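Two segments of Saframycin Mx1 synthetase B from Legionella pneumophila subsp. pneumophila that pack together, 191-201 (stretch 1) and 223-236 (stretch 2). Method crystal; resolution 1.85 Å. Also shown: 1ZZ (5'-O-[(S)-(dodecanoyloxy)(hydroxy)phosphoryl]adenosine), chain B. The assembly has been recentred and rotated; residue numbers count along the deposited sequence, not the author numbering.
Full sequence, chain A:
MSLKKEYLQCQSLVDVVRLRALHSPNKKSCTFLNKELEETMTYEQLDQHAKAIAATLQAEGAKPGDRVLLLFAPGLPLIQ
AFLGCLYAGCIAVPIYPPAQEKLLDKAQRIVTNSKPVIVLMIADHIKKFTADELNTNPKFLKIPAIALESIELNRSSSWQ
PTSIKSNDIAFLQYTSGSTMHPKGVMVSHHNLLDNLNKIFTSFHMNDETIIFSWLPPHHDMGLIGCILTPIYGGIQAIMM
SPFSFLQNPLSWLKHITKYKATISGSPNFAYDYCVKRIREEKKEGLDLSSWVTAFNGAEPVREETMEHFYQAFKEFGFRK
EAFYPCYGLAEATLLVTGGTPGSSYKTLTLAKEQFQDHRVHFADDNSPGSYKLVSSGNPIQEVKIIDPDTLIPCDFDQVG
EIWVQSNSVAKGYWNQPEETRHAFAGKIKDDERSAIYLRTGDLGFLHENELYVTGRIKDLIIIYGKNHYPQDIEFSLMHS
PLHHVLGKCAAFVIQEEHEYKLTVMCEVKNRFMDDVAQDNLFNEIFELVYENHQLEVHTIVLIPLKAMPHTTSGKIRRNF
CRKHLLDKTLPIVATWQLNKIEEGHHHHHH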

ATOM      1  N   ASN A 191     -19.330  -0.901  -3.246  1.00 13.67           N
ATOM      2  CA  ASN A 191     -17.999  -0.699  -3.839  1.00 14.25           C
ATOM      3  C   ASN A 191     -17.094  -1.865  -3.491  1.00 12.76           C
ATOM      4  O   ASN A 191     -16.387  -2.393  -4.331  1.00 12.82           O
ATOM      5  CB  ASN A 191     -17.309   0.548  -3.256  1.00 13.19           C
ATOM      6  CG  ASN A 191     -17.870   1.858  -3.786  1.00 15.79           C
ATOM      7  OD1 ASN A 191     -18.365   1.950  -4.927  1.00 16.48           O
ATOM      8  ND2 ASN A 191     -17.747   2.896  -2.971  1.00 12.42           N
ATOM      9  N   LEU A 192     -17.092  -2.202  -2.208  1.00 13.81           N
ATOM     10  CA  LEU A 192     -16.225  -3.227  -1.659  1.00 13.45           C
ATOM     11  C   LEU A 192     -16.513  -4.587  -2.285  1.00 14.13           C
ATOM     12  O   LEU A 192     -15.608  -5.237  -2.811  1.00 12.27           O
ATOM     13  CB  LEU A 192     -16.397  -3.286  -0.147  1.00 13.08           C
ATOM     14  CG  LEU A 192     -15.600  -4.392   0.559  1.00 14.57           C
ATOM     15  CD1 LEU A 192     -14.092  -4.230   0.348  1.00 13.64           C
ATOM     16  CD2 LEU A 192     -15.939  -4.405   2.036  1.00 13.90           C
ATOM     17  N   LEU A 193     -17.767  -5.026  -2.236  1.00 14.16           N
ATOM     18  CA  LEU A 193     -18.097  -6.317  -2.847  1.00 14.50           C
ATOM     19  C   LEU A 193     -17.795  -6.317  -4.341  1.00 14.72           C
ATOM     20  O   LEU A 193     -17.351  -7.311  -4.886  1.00 15.55           O
ATOM     21  CB  LEU A 193     -19.558  -6.698  -2.599  1.00 17.23           C
ATOM     22  CG  LEU A 193     -19.989  -7.034  -1.158  1.00 15.72           C
ATOM     23  CD1 LEU A 193     -21.512  -7.349  -1.164  1.00 17.90           C
ATOM     24  CD2 LEU A 193     -19.183  -8.203  -0.599  1.00 14.87           C
ATOM     25  N   ASP A 194     -18.047  -5.211  -5.023  1.00 14.61           N
ATOM     26  CA  ASP A 194     -17.775  -5.201  -6.444  1.00 15.00           C
ATOM     27  C   ASP A 194     -16.288  -5.471  -6.704  1.00 14.53           C
ATOM     28  O   ASP A 194     -15.913  -6.247  -7.600  1.00 13.40           O
ATOM     29  CB  ASP A 194     -18.116  -3.864  -7.066  1.00 14.68           C
ATOM     30  CG  ASP A 194     -17.974  -3.896  -8.570  1.00 17.17           C
ATOM     31  OD1 ASP A 194     -18.827  -4.531  -9.211  1.00 18.69           O
ATOM     32  OD2 ASP A 194     -17.009  -3.327  -9.109  1.00 14.13           O
ATOM     33  N   ASN A 195     -15.437  -4.792  -5.951  1.00 13.33           N
ATOM     34  CA  ASN A 195     -14.004  -4.954  -6.181  1.00 12.76           C
ATOM     35  C   ASN A 195     -13.464  -6.301  -5.732  1.00 13.70           C
ATOM     36  O   ASN A 195     -12.627  -6.888  -6.414  1.00 13.11           O
ATOM     37  CB  ASN A 195     -13.177  -3.807  -5.601  1.00 11.24           C
ATOM     38  CG  ASN A 195     -11.893  -3.581  -6.403  1.00 13.22           C
ATOM     39  OD1 ASN A 195     -10.788  -3.843  -5.939  1.00 12.48           O
ATOM     40  ND2 ASN A 195     -12.056  -3.127  -7.640  1.00 13.05           N
ATOM     41  N   LEU A 196     -13.942  -6.794  -4.590  1.00 13.04           N
ATOM     42  CA  LEU A 196     -13.573  -8.128  -4.134  1.00 13.95           C
ATOM     43  C   LEU A 196     -13.883  -9.166  -5.194  1.00 13.34           C
ATOM     44  O   LEU A 196     -13.137 -10.100  -5.374  1.00 13.77           O
ATOM     45  CB  LEU A 196     -14.278  -8.520  -2.819  1.00 12.88           C
ATOM     46  CG  LEU A 196     -14.012  -7.632  -1.598  1.00 15.54           C
ATOM     47  CD1 LEU A 196     -14.657  -8.180  -0.348  1.00 13.14           C
ATOM     48  CD2 LEU A 196     -12.512  -7.301  -1.375  1.00 12.62           C
ATOM     49  N   ASN A 197     -15.009  -9.017  -5.870  1.00 16.41           N
ATOM     50  CA  ASN A 197     -15.354  -9.951  -6.939  1.00 15.42           C
ATOM     51  C   ASN A 197     -14.417  -9.800  -8.136  1.00 16.39           C
ATOM     52  O   ASN A 197     -14.006 -10.788  -8.758  1.00 15.20           O
ATOM     53  CB  ASN A 197     -16.795  -9.730  -7.407  1.00 18.56           C
ATOM     54  CG  ASN A 197     -17.146 -10.597  -8.614  1.00 22.50           C
ATOM     55  OD1 ASN A 197     -17.107 -11.826  -8.535  1.00 29.16           O
ATOM     56  ND2 ASN A 197     -17.485  -9.959  -9.729  1.00 28.15           N
ATOM     57  N   LYS A 198     -14.089  -8.562  -8.465  1.00 15.23           N
ATOM     58  CA  LYS A 198     -13.175  -8.317  -9.565  1.00 15.09           C
ATOM     59  C   LYS A 198     -11.792  -8.911  -9.267  1.00 15.42           C
ATOM     60  O   LYS A 198     -11.167  -9.504 -10.144  1.00 15.02           O
ATOM     61  CB  LYS A 198     -13.066  -6.826  -9.859  1.00 15.67           C
ATOM     62  CG  LYS A 198     -14.246  -6.284 -10.644  1.00 17.24           C
ATOM     63  CD  LYS A 198     -14.213  -4.759 -10.647  1.00 16.98           C
ATOM     64  CE  LYS A 198     -15.113  -4.179 -11.733  1.00 19.12           C
ATOM     65  NZ  LYS A 198     -16.550  -4.522 -11.591  1.00 17.73           N
ATOM     66  N   ILE A 199     -11.334  -8.767  -8.029  1.00 14.86           N
ATOM     67  CA  ILE A 199     -10.047  -9.328  -7.608  1.00 13.79           C
ATOM     68  C   ILE A 199     -10.058 -10.862  -7.626  1.00 15.72           C
ATOM     69  O   ILE A 199      -9.164 -11.501  -8.206  1.00 15.64           O
ATOM     70  CB  ILE A 199      -9.655  -8.825  -6.190  1.00 12.66           C
ATOM     71  CG1 ILE A 199      -9.527  -7.292  -6.188  1.00 12.77           C
ATOM     72  CG2 ILE A 199      -8.370  -9.498  -5.691  1.00 13.90           C
ATOM     73  CD1 ILE A 199      -9.381  -6.674  -4.790  1.00 12.94           C
ATOM     74  N   PHE A 200     -11.058 -11.457  -6.984  1.00 14.81           N
ATOM     75  CA  PHE A 200     -11.175 -12.920  -6.951  1.00 15.86           C
ATOM     76  C   PHE A 200     -11.191 -13.491  -8.366  1.00 16.85           C
ATOM     77  O   PHE A 200     -10.550 -14.516  -8.662  1.00 18.06           O
ATOM     78  CB  PHE A 200     -12.437 -13.338  -6.182  1.00 15.91           C
ATOM     79  CG  PHE A 200     -12.548 -14.814  -5.934  1.00 17.39           C
ATOM     80  CD1 PHE A 200     -12.119 -15.363  -4.730  1.00 19.04           C
ATOM     81  CD2 PHE A 200     -13.099 -15.654  -6.891  1.00 20.28           C
ATOM     82  CE1 PHE A 200     -12.230 -16.732  -4.490  1.00 20.37           C
ATOM     83  CE2 PHE A 200     -13.215 -17.025  -6.658  1.00 21.70           C
ATOM     84  CZ  PHE A 200     -12.792 -17.557  -5.455  1.00 20.67           C
ATOM     85  N   THR A 201     -11.914 -12.816  -9.243  1.00 17.59           N
ATOM     86  CA  THR A 201     -12.088 -13.301 -10.602  1.00 18.56           C
ATOM     87  C   THR A 201     -10.850 -13.099 -11.440  1.00 18.85           C
ATOM     88  O   THR A 201     -10.383 -14.033 -12.104  1.00 20.42           O
ATOM     89  CB  THR A 201     -13.249 -12.593 -11.283  1.00 19.36           C
ATOM     90  OG1 THR A 201     -14.458 -12.986 -10.639  1.00 21.02           O
ATOM     91  CG2 THR A 201     -13.313 -12.979 -12.739  1.00 21.85           C
ATOM     92  N   LEU A 223      -5.081  -4.353   2.793  1.00 14.70           N
ATOM     93  CA  LEU A 223      -6.393  -4.529   3.426  1.00 14.83           C
ATOM     94  C   LEU A 223      -7.380  -5.202   2.455  1.00 14.13           C
ATOM     95  O   LEU A 223      -7.909  -6.277   2.736  1.00 13.73           O
ATOM     96  CB  LEU A 223      -6.965  -3.167   3.885  1.00 14.86           C
ATOM     97  CG  LEU A 223      -8.422  -3.216   4.368  1.00 15.71           C
ATOM     98  CD1 LEU A 223      -8.598  -4.203   5.523  1.00 14.38           C
ATOM     99  CD2 LEU A 223      -8.945  -1.822   4.746  1.00 16.70           C
ATOM    100  N   ILE A 224      -7.604  -4.570   1.302  1.00 13.12           N
ATOM    101  CA  ILE A 224      -8.672  -5.018   0.402  1.00 13.22           C
ATOM    102  C   ILE A 224      -8.257  -6.276  -0.367  1.00 12.85           C
ATOM    103  O   ILE A 224      -8.989  -7.251  -0.431  1.00 12.67           O
ATOM    104  CB  ILE A 224      -9.097  -3.883  -0.544  1.00 13.63           C
ATOM    105  CG1 ILE A 224      -9.679  -2.702   0.286  1.00 14.36           C
ATOM    106  CG2 ILE A 224     -10.083  -4.379  -1.602  1.00 12.97           C
ATOM    107  CD1 ILE A 224     -10.000  -1.508  -0.567  1.00 17.18           C
ATOM    108  N   GLY A 225      -7.052  -6.244  -0.918  1.00 12.72           N
ATOM    109  CA  GLY A 225      -6.516  -7.379  -1.640  1.00 15.28           C
ATOM    110  C   GLY A 225      -6.205  -8.586  -0.779  1.00 13.89           C
ATOM    111  O   GLY A 225      -6.591  -9.701  -1.114  1.00 13.81           O
ATOM    112  N   CYS A 226      -5.492  -8.387   0.318  1.00 11.96           N
ATOM    113  CA  CYS A 226      -4.892  -9.543   0.994  1.00 13.51           C
ATOM    114  C   CYS A 226      -5.632  -9.997   2.265  1.00 14.11           C
ATOM    115  O   CYS A 226      -5.282 -11.008   2.858  1.00 14.74           O
ATOM    116  CB  CYS A 226      -3.424  -9.263   1.303  1.00 14.13           C
ATOM    117  SG  CYS A 226      -2.486  -8.896  -0.194  1.00 18.67           S
ATOM    118  N   ILE A 227      -6.657  -9.255   2.673  1.00 11.95           N
ATOM    119  CA  ILE A 227      -7.437  -9.659   3.852  1.00 12.87           C
ATOM    120  C   ILE A 227      -8.927  -9.806   3.508  1.00 13.79           C
ATOM    121  O   ILE A 227      -9.519 -10.871   3.710  1.00 12.43           O
ATOM    122  CB  ILE A 227      -7.286  -8.667   5.041  1.00 13.60           C
ATOM    123  CG1 ILE A 227      -5.833  -8.575   5.503  1.00 13.89           C
ATOM    124  CG2 ILE A 227      -8.173  -9.100   6.235  1.00 13.79           C
ATOM    125  CD1 ILE A 227      -5.551  -7.462   6.493  1.00 16.12           C
ATOM    126  N   LEU A 228      -9.523  -8.744   2.983  1.00 12.28           N
ATOM    127  CA  LEU A 228     -10.954  -8.759   2.716  1.00 11.28           C
ATOM    128  C   LEU A 228     -11.325  -9.684   1.562  1.00 12.91           C
ATOM    129  O   LEU A 228     -12.336 -10.389   1.645  1.00 12.49           O
ATOM    130  CB  LEU A 228     -11.512  -7.357   2.527  1.00 13.36           C
ATOM    131  CG  LEU A 228     -11.270  -6.429   3.727  1.00 11.81           C
ATOM    132  CD1 LEU A 228     -11.846  -5.053   3.420  1.00 14.28           C
ATOM    133  CD2 LEU A 228     -11.834  -6.981   5.063  1.00 11.79           C
ATOM    134  N   THR A 229     -10.501  -9.721   0.520  1.00 12.02           N
ATOM    135  CA  THR A 229     -10.768 -10.653  -0.575  1.00 12.25           C
ATOM    136  C   THR A 229     -10.766 -12.134  -0.133  1.00 12.34           C
ATOM    137  O   THR A 229     -11.690 -12.867  -0.462  1.00 13.29           O
ATOM    138  CB  THR A 229      -9.836 -10.422  -1.785  1.00 13.89           C
ATOM    139  OG1 THR A 229     -10.013  -9.080  -2.264  1.00 14.66           O
ATOM    140  CG2 THR A 229     -10.164 -11.408  -2.908  1.00 12.75           C
ATOM    141  N   PRO A 230      -9.721 -12.581   0.577  1.00 13.44           N
ATOM    142  CA  PRO A 230      -9.736 -13.976   1.049  1.00 13.32           C
ATOM    143  C   PRO A 230     -10.915 -14.279   1.985  1.00 13.81           C
ATOM    144  O   PRO A 230     -11.523 -15.343   1.900  1.00 13.56           O
ATOM    145  CB  PRO A 230      -8.417 -14.122   1.839  1.00 14.34           C
ATOM    146  CG  PRO A 230      -7.633 -12.900   1.596  1.00 15.73           C
ATOM    147  CD  PRO A 230      -8.443 -11.886   0.851  1.00 12.61           C
ATOM    148  N   ILE A 231     -11.215 -13.367   2.903  1.00 11.83           N
ATOM    149  CA  ILE A 231     -12.376 -13.570   3.772  1.00 13.27           C
ATOM    150  C   ILE A 231     -13.667 -13.738   2.944  1.00 13.65           C
ATOM    151  O   ILE A 231     -14.438 -14.684   3.146  1.00 14.45           O
ATOM    152  CB  ILE A 231     -12.485 -12.426   4.822  1.00 14.91           C
ATOM    153  CG1 ILE A 231     -11.319 -12.551   5.808  1.00 13.88           C
ATOM    154  CG2 ILE A 231     -13.830 -12.495   5.580  1.00 14.41           C
ATOM    155  CD1 ILE A 231     -11.213 -11.412   6.823  1.00 15.23           C
ATOM    156  N   TYR A 232     -13.878 -12.828   1.998  1.00 13.07           N
ATOM    157  CA  TYR A 232     -14.987 -12.907   1.047  1.00 12.88           C
ATOM    158  C   TYR A 232     -15.013 -14.217   0.243  1.00 14.60           C
ATOM    159  O   TYR A 232     -16.073 -14.817   0.021  1.00 14.17           O
ATOM    160  CB  TYR A 232     -14.866 -11.710   0.103  1.00 14.02           C
ATOM    161  CG  TYR A 232     -15.749 -11.748  -1.131  1.00 15.00           C
ATOM    162  CD1 TYR A 232     -17.097 -11.429  -1.046  1.00 15.13           C
ATOM    163  CD2 TYR A 232     -15.228 -12.069  -2.375  1.00 17.24           C
ATOM    164  CE1 TYR A 232     -17.902 -11.430  -2.175  1.00 17.32           C
ATOM    165  CE2 TYR A 232     -16.022 -12.067  -3.510  1.00 17.79           C
ATOM    166  CZ  TYR A 232     -17.350 -11.747  -3.397  1.00 19.61           C
ATOM    167  OH  TYR A 232     -18.139 -11.750  -4.510  1.00 22.99           O
ATOM    168  N   GLY A 233     -13.854 -14.658  -0.227  1.00 13.13           N
ATOM    169  CA  GLY A 233     -13.797 -15.800  -1.131  1.00 15.66           C
ATOM    170  C   GLY A 233     -13.588 -17.176  -0.494  1.00 16.08           C
ATOM    171  O   GLY A 233     -13.482 -18.175  -1.203  1.00 16.22           O
ATOM    172  N   GLY A 234     -13.513 -17.247   0.833  1.00 14.26           N
ATOM    173  CA  GLY A 234     -13.355 -18.539   1.497  1.00 16.34           C
ATOM    174  C   GLY A 234     -11.937 -19.098   1.469  1.00 17.00           C
ATOM    175  O   GLY A 234     -11.722 -20.315   1.532  1.00 17.15           O
ATOM    176  N   ILE A 235     -10.965 -18.196   1.382  1.00 15.27           N
ATOM    177  CA  ILE A 235      -9.579 -18.548   1.087  1.00 15.56           C
ATOM    178  C   ILE A 235      -8.682 -18.153   2.228  1.00 15.09           C
ATOM    179  O   ILE A 235      -8.864 -17.080   2.817  1.00 14.10           O
ATOM    180  CB  ILE A 235      -9.069 -17.726  -0.123  1.00 16.57           C
ATOM    181  CG1 ILE A 235      -9.803 -18.124  -1.399  1.00 20.87           C
ATOM    182  CG2 ILE A 235      -7.533 -17.863  -0.292  1.00 18.39           C
ATOM    183  CD1 ILE A 235      -9.862 -19.574  -1.625  1.00 20.08           C
ATOM    184  N   GLN A 236      -7.680 -18.968   2.530  1.00 14.20           N
ATOM    185  CA  GLN A 236      -6.784 -18.628   3.645  1.00 15.24           C
ATOM    186  C   GLN A 236      -5.945 -17.375   3.378  1.00 15.87           C
ATOM    187  O   GLN A 236      -5.412 -17.199   2.275  1.00 14.21           O
ATOM    188  CB  GLN A 236      -5.842 -19.783   3.962  1.00 15.98           C
ATOM    189  CG  GLN A 236      -6.469 -20.945   4.715  1.00 15.99           C
ATOM    190  CD  GLN A 236      -5.408 -21.877   5.252  1.00 20.86           C
ATOM    191  OE1 GLN A 236      -5.128 -22.933   4.671  1.00 21.57           O
ATOM    192  NE2 GLN A 236      -4.811 -21.492   6.364  1.00 17.44           N
TER
HETATM  193  P   1ZZ B 589      -3.210   4.195  -3.434  1.00 27.29           P
HETATM  194  C1  1ZZ B 589      -4.956 -10.324  -3.844  1.00 19.84           C
HETATM  195  N1  1ZZ B 589       0.130   3.320  -8.856  1.00 20.73           N
HETATM  196  O1  1ZZ B 589      -1.622   1.685  -4.774  1.00 26.48           O
HETATM  197  C2  1ZZ B 589      -4.136  -9.070  -4.173  1.00 15.74           C
HETATM  198  N2  1ZZ B 589      -0.358   1.193  -9.344  1.00 16.13           N
HETATM  199  O2  1ZZ B 589      -3.503   2.578  -3.692  1.00 30.34           O
HETATM  200  C3  1ZZ B 589      -4.828  -8.189  -5.222  1.00 16.89           C
HETATM  201  N3  1ZZ B 589       1.831   3.747 -10.805  1.00 19.79           N
HETATM  202  O3  1ZZ B 589      -4.473   4.901  -3.401  1.00 24.51           O
HETATM  203  C4  1ZZ B 589      -4.240  -6.770  -5.215  1.00 16.04           C
HETATM  204  N4  1ZZ B 589       2.136   1.774 -12.154  1.00 18.51           N
HETATM  205  O4  1ZZ B 589      -2.434   4.341  -2.026  1.00 35.96           O
HETATM  206  C5  1ZZ B 589      -4.554  -5.985  -6.500  1.00 16.60           C
HETATM  207  N5  1ZZ B 589       0.984  -0.238 -11.863  1.00 15.58           N
HETATM  208  O5  1ZZ B 589      -2.209   4.823  -4.612  1.00 25.13           O
HETATM  209  C6  1ZZ B 589      -3.816  -4.641  -6.435  1.00 17.21           C
HETATM  210  O6  1ZZ B 589      -0.396   4.585  -6.787  1.00 23.97           O
HETATM  211  C7  1ZZ B 589      -3.777  -3.655  -7.629  1.00 15.61           C
HETATM  212  O7  1ZZ B 589      -0.325   6.602  -8.883  1.00 23.57           O
HETATM  213  C8  1ZZ B 589      -2.899  -2.391  -7.539  1.00 15.64           C
HETATM  214  O8  1ZZ B 589      -2.744   6.538  -8.354  1.00 20.22           O
HETATM  215  C9  1ZZ B 589      -3.666  -1.300  -6.775  1.00 17.50           C
HETATM  216  C10 1ZZ B 589      -2.764  -0.307  -6.004  1.00 18.02           C
HETATM  217  C11 1ZZ B 589      -3.669   0.547  -5.072  1.00 20.47           C
HETATM  218  C12 1ZZ B 589      -2.993   1.912  -4.847  1.00 25.25           C
HETATM  219  C13 1ZZ B 589      -2.521   4.685  -5.981  1.00 26.53           C
HETATM  220  C14 1ZZ B 589      -1.511   5.261  -6.758  1.00 23.64           C
HETATM  221  C15 1ZZ B 589      -1.932   5.480  -8.256  1.00 20.57           C
HETATM  222  C16 1ZZ B 589      -0.793   5.591  -8.914  1.00 24.15           C
HETATM  223  C17 1ZZ B 589      -0.009   4.567  -8.250  1.00 22.07           C
HETATM  224  C18 1ZZ B 589      -0.630   2.129  -8.514  1.00 19.13           C
HETATM  225  C19 1ZZ B 589       0.668   1.736 -10.285  1.00 18.63           C
HETATM  226  C20 1ZZ B 589       0.901   2.987 -10.017  1.00 18.59           C
HETATM  227  C21 1ZZ B 589       2.460   3.170 -11.800  1.00 18.74           C
HETATM  228  C22 1ZZ B 589       1.334   1.111 -11.494  1.00 17.34           C

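How do the two backbones meet? Both stretches are largely helical, and their axes cross almost at right angles, 89° between N-to-C directions, with a closest approach of 9.5 Å. Near the crossing, Leu196 CA lies 5.2 Å from Thr229 CA. The second helix is less regular: a wider pi-type turn spans 223-228, and a kink follows at Pro230, whose ring nitrogen has no hydrogen to donate to the turn before.

What fills the crossing point? Leu196 acts as a knob, sitting among Ile224, Leu228, Thr229 and Tyr232. Its CD2 lies 3.8 Å from Ile224 CG2, its CD1 3.6 Å from Tyr232 CB, and its CB lies over one face of the Tyr232 ring in a CH-pi contact, 4.0 Å from the ring centroid. Leu193 CD2 also reaches Tyr232 CE1, at 3.8 Å, while Leu192 CD1 extends the apolar patch to Leu228 CD1, at 3.9 Å.

How can a threonine sit in so apolar a place? Its hydroxyl is satisfied within its own helix, Thr229 OG1 donating to Ile224 O at 2.8 Å. Leu196 CD2 and Ile199 CD1 can therefore pack against Thr229 OG1, at 3.2 and 3.5 Å, without leaving a donor unpaired. No hydrogen bond joins the two stretches; apolar packing dominates the contact.

Why do glycines matter here? At Gly233, an ideal CB would come 2.7 Å from Phe200 CD1, a clash, so the bare backbone makes room for the ring. Beyond it, Gly234 adopts positive phi in a Schellman motif, and Ile235 CG1 meets the Phe200 ring at its edge, 4.2 Å from CE1. At Gly225, a CB would instead clash with C2 of the bound acyl-adenylate, whose C3 lies 3.8 Å from Ile199 CG2.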